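SmhB (Serratia marcescens, PDB 6ZZ5) is the B component of the tripartite alpha-pore-forming toxin Smh, captured here in its soluble form, and probably takes part in assembling the membrane pore. Local coordinates at residues G266-T269 with Q270-A274. Residues are numbered along the deposited sequence; the frame is centred on the assembly and turned at random.
Sequences GLQT and QAQSA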
ATOM      1  N   GLY A 266      -9.085   8.721   3.237  1.00 19.13           N
ATOM      2  CA  GLY A 266      -8.074   8.257   2.254  1.00 19.87           C
ATOM      3  C   GLY A 266      -7.172   7.195   2.873  1.00 17.86           C
ATOM      4  O   GLY A 266      -6.795   6.202   2.160  1.00 17.01           O
ATOM      5  N   LEU A 267      -6.869   7.323   4.178  1.00 16.44           N
ATOM      6  CA  LEU A 267      -6.059   6.305   4.890  1.00 15.66           C
ATOM      7  C   LEU A 267      -6.883   5.006   4.960  1.00 17.53           C
ATOM      8  O   LEU A 267      -6.322   3.920   4.658  1.00 17.17           O
ATOM      9  CB  LEU A 267      -5.669   6.799   6.281  1.00 16.20           C
ATOM     10  CG  LEU A 267      -4.893   5.809   7.126  1.00 19.63           C
ATOM     11  CD1 LEU A 267      -3.608   5.356   6.443  1.00 23.77           C
ATOM     12  CD2 LEU A 267      -4.631   6.399   8.497  1.00 21.45           C
ATOM     13  N   GLN A 268      -8.177   5.101   5.214  1.00 16.57           N
ATOM     14  CA  GLN A 268      -9.074   3.928   5.173  1.00 16.54           C
ATOM     15  C   GLN A 268      -9.106   3.310   3.763  1.00 17.73           C
ATOM     16  O   GLN A 268      -8.970   2.071   3.645  1.00 16.32           O
ATOM     17  CB  GLN A 268     -10.475   4.238   5.682  1.00 19.67           C
ATOM     18  CG  GLN A 268     -11.292   2.945   5.791  1.00 17.72           C
ATOM     19  CD  GLN A 268     -12.054   2.662   4.519  1.00 17.58           C
ATOM     20  OE1 GLN A 268     -12.653   3.579   3.982  1.00 17.85           O
ATOM     21  NE2 GLN A 268     -12.080   1.407   4.101  1.00 17.45           N
ATOM     22  N   THR A 269      -9.175   4.126   2.729  1.00 16.48           N
ATOM     23  CA  THR A 269      -9.162   3.668   1.313  1.00 18.13           C
ATOM     24  C   THR A 269      -7.895   2.838   1.057  1.00 19.81           C
ATOM     25  O   THR A 269      -7.995   1.715   0.493  1.00 17.05           O
ATOM     26  CB  THR A 269      -9.302   4.813   0.301  1.00 16.58           C
ATOM     27  OG1 THR A 269     -10.569   5.382   0.620  1.00 19.85           O
ATOM     28  CG2 THR A 269      -9.281   4.338  -1.129  1.00 21.39           C
ATOM     29  N   GLN A 270      -6.745   3.338   1.503  1.00 16.63           N
ATOM     30  CA  GLN A 270      -5.472   2.623   1.339  1.00 15.72           C
ATOM     31  C   GLN A 270      -5.532   1.292   2.098  1.00 14.98           C
ATOM     32  O   GLN A 270      -5.043   0.258   1.581  1.00 17.47           O
ATOM     33  CB  GLN A 270      -4.329   3.494   1.830  1.00 20.56           C
ATOM     34  CG  GLN A 270      -4.195   4.787   1.060  1.00 24.97           C
ATOM     35  CD  GLN A 270      -3.719   4.417  -0.315  1.00 34.13           C
ATOM     36  OE1 GLN A 270      -2.742   3.691  -0.484  1.00 62.64           O
ATOM     37  NE2 GLN A 270      -4.509   4.748  -1.285  1.00 24.09           N
ATOM     38  N   ALA A 271      -6.105   1.278   3.288  1.00 15.23           N
ATOM     39  CA  ALA A 271      -6.173   0.052   4.119  1.00 16.04           C
ATOM     40  C   ALA A 271      -7.064  -0.980   3.422  1.00 17.55           C
ATOM     41  O   ALA A 271      -6.710  -2.162   3.468  1.00 17.56           O
ATOM     42  CB  ALA A 271      -6.654   0.343   5.531  1.00 19.73           C
ATOM     43  N   GLN A 272      -8.139  -0.537   2.781  1.00 18.77           N
ATOM     44  CA  GLN A 272      -9.057  -1.439   2.038  1.00 17.16           C
ATOM     45  C   GLN A 272      -8.257  -2.116   0.909  1.00 17.84           C
ATOM     46  O   GLN A 272      -8.375  -3.326   0.721  1.00 16.18           O
ATOM     47  CB  GLN A 272     -10.302  -0.712   1.581  1.00 17.59           C
ATOM     48  CG  GLN A 272     -11.350  -1.632   0.924  1.00 21.96           C
ATOM     49  CD  GLN A 272     -12.081  -2.453   1.967  1.00 24.64           C
ATOM     50  OE1 GLN A 272     -12.763  -1.904   2.823  1.00 37.09           O
ATOM     51  NE2 GLN A 272     -11.866  -3.744   1.961  1.00 25.50           N
ATOM     52  N   SER A 273      -7.477  -1.350   0.171  1.00 16.96           N
ATOM     53  CA  SER A 273      -6.636  -1.867  -0.940  1.00 17.48           C
ATOM     54  C   SER A 273      -5.599  -2.831  -0.389  1.00 15.82           C
ATOM     55  O   SER A 273      -5.331  -3.876  -1.057  1.00 15.27           O
ATOM     56  CB  SER A 273      -5.977  -0.763  -1.752  1.00 18.81           C
ATOM     57  OG  SER A 273      -7.007   0.099  -2.255  1.00 27.27           O
ATOM     58  N   ALA A 274      -5.087  -2.566   0.798  1.00 17.36           N
ATOM     59  CA  ALA A 274      -4.143  -3.504   1.444  1.00 16.43           C
ATOM     60  C   ALA A 274      -4.866  -4.810   1.830  1.00 16.22           C
ATOM     61  O   ALA A 274      -4.261  -5.898   1.676  1.00 16.66           O
ATOM     62  CB  ALA A 274      -3.440  -2.863   2.619  1.00 15.15           C
TER
HETATM   63  O   HOH W   1     -13.905   0.155   2.229  1.00 26.88           O
HETATM   64  O   HOH W   2      -9.546   0.827  -1.755  1.00 26.28           O
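Q268 and Q272, one helical turn apart, run side by side in the same direction, and their amides approach to 3.6 Å between Q268 NE2 and Q272 OE1. The two amide planes are turned 71° against each other. A water accepts from Q268 NE2 at 2.9 Å; its approach to Q272 OE1 is implausibly short, which leaves that arm doubtful. The torsions account for the meeting of the amides. Each chain leaves with CG opposite the backbone N (chi1 -172° in Q268, -174° in Q272), then the two bend in opposite senses at chi2, bringing the amide ends together. N131 of helix 99-151 is the secure tie between them, its OD1 accepting from Q268 NE2 and its ND2 donating to Q272 OE1.

T269 and S273 form a second polar link. The carbonyl O of T269 receives the backbone N-H of S273 at 3.1 Å and a water at 2.9 Å; that water also lies 2.7 Å from S273 OG and bonds to it. T269 OG1, beside its own backbone N and anti to the carbonyl carbon, makes a hydrogen bond to R265 O. On another side, Q270 lays its aliphatic CG 3.2 Å from G266 O, the same oxygen that accepts the Q270 N-H.

Four successive i to i+4 backbone bonds, from Q270 N to G266 O through S273 N to T269 O, set the spacing that brings Q268 beside Q272 and T269 beside S273. L267 and A271 rest on L134 of helix 99-151, while Q270 touches H21 and Y25 of helix 4-30. The segment is thus regular alpha-helix within the long helix 252-300, presenting both apolar and amide contacts to its neighbours, consistent with the elongated helical bundle of soluble HBL-family alpha-pore-forming toxins.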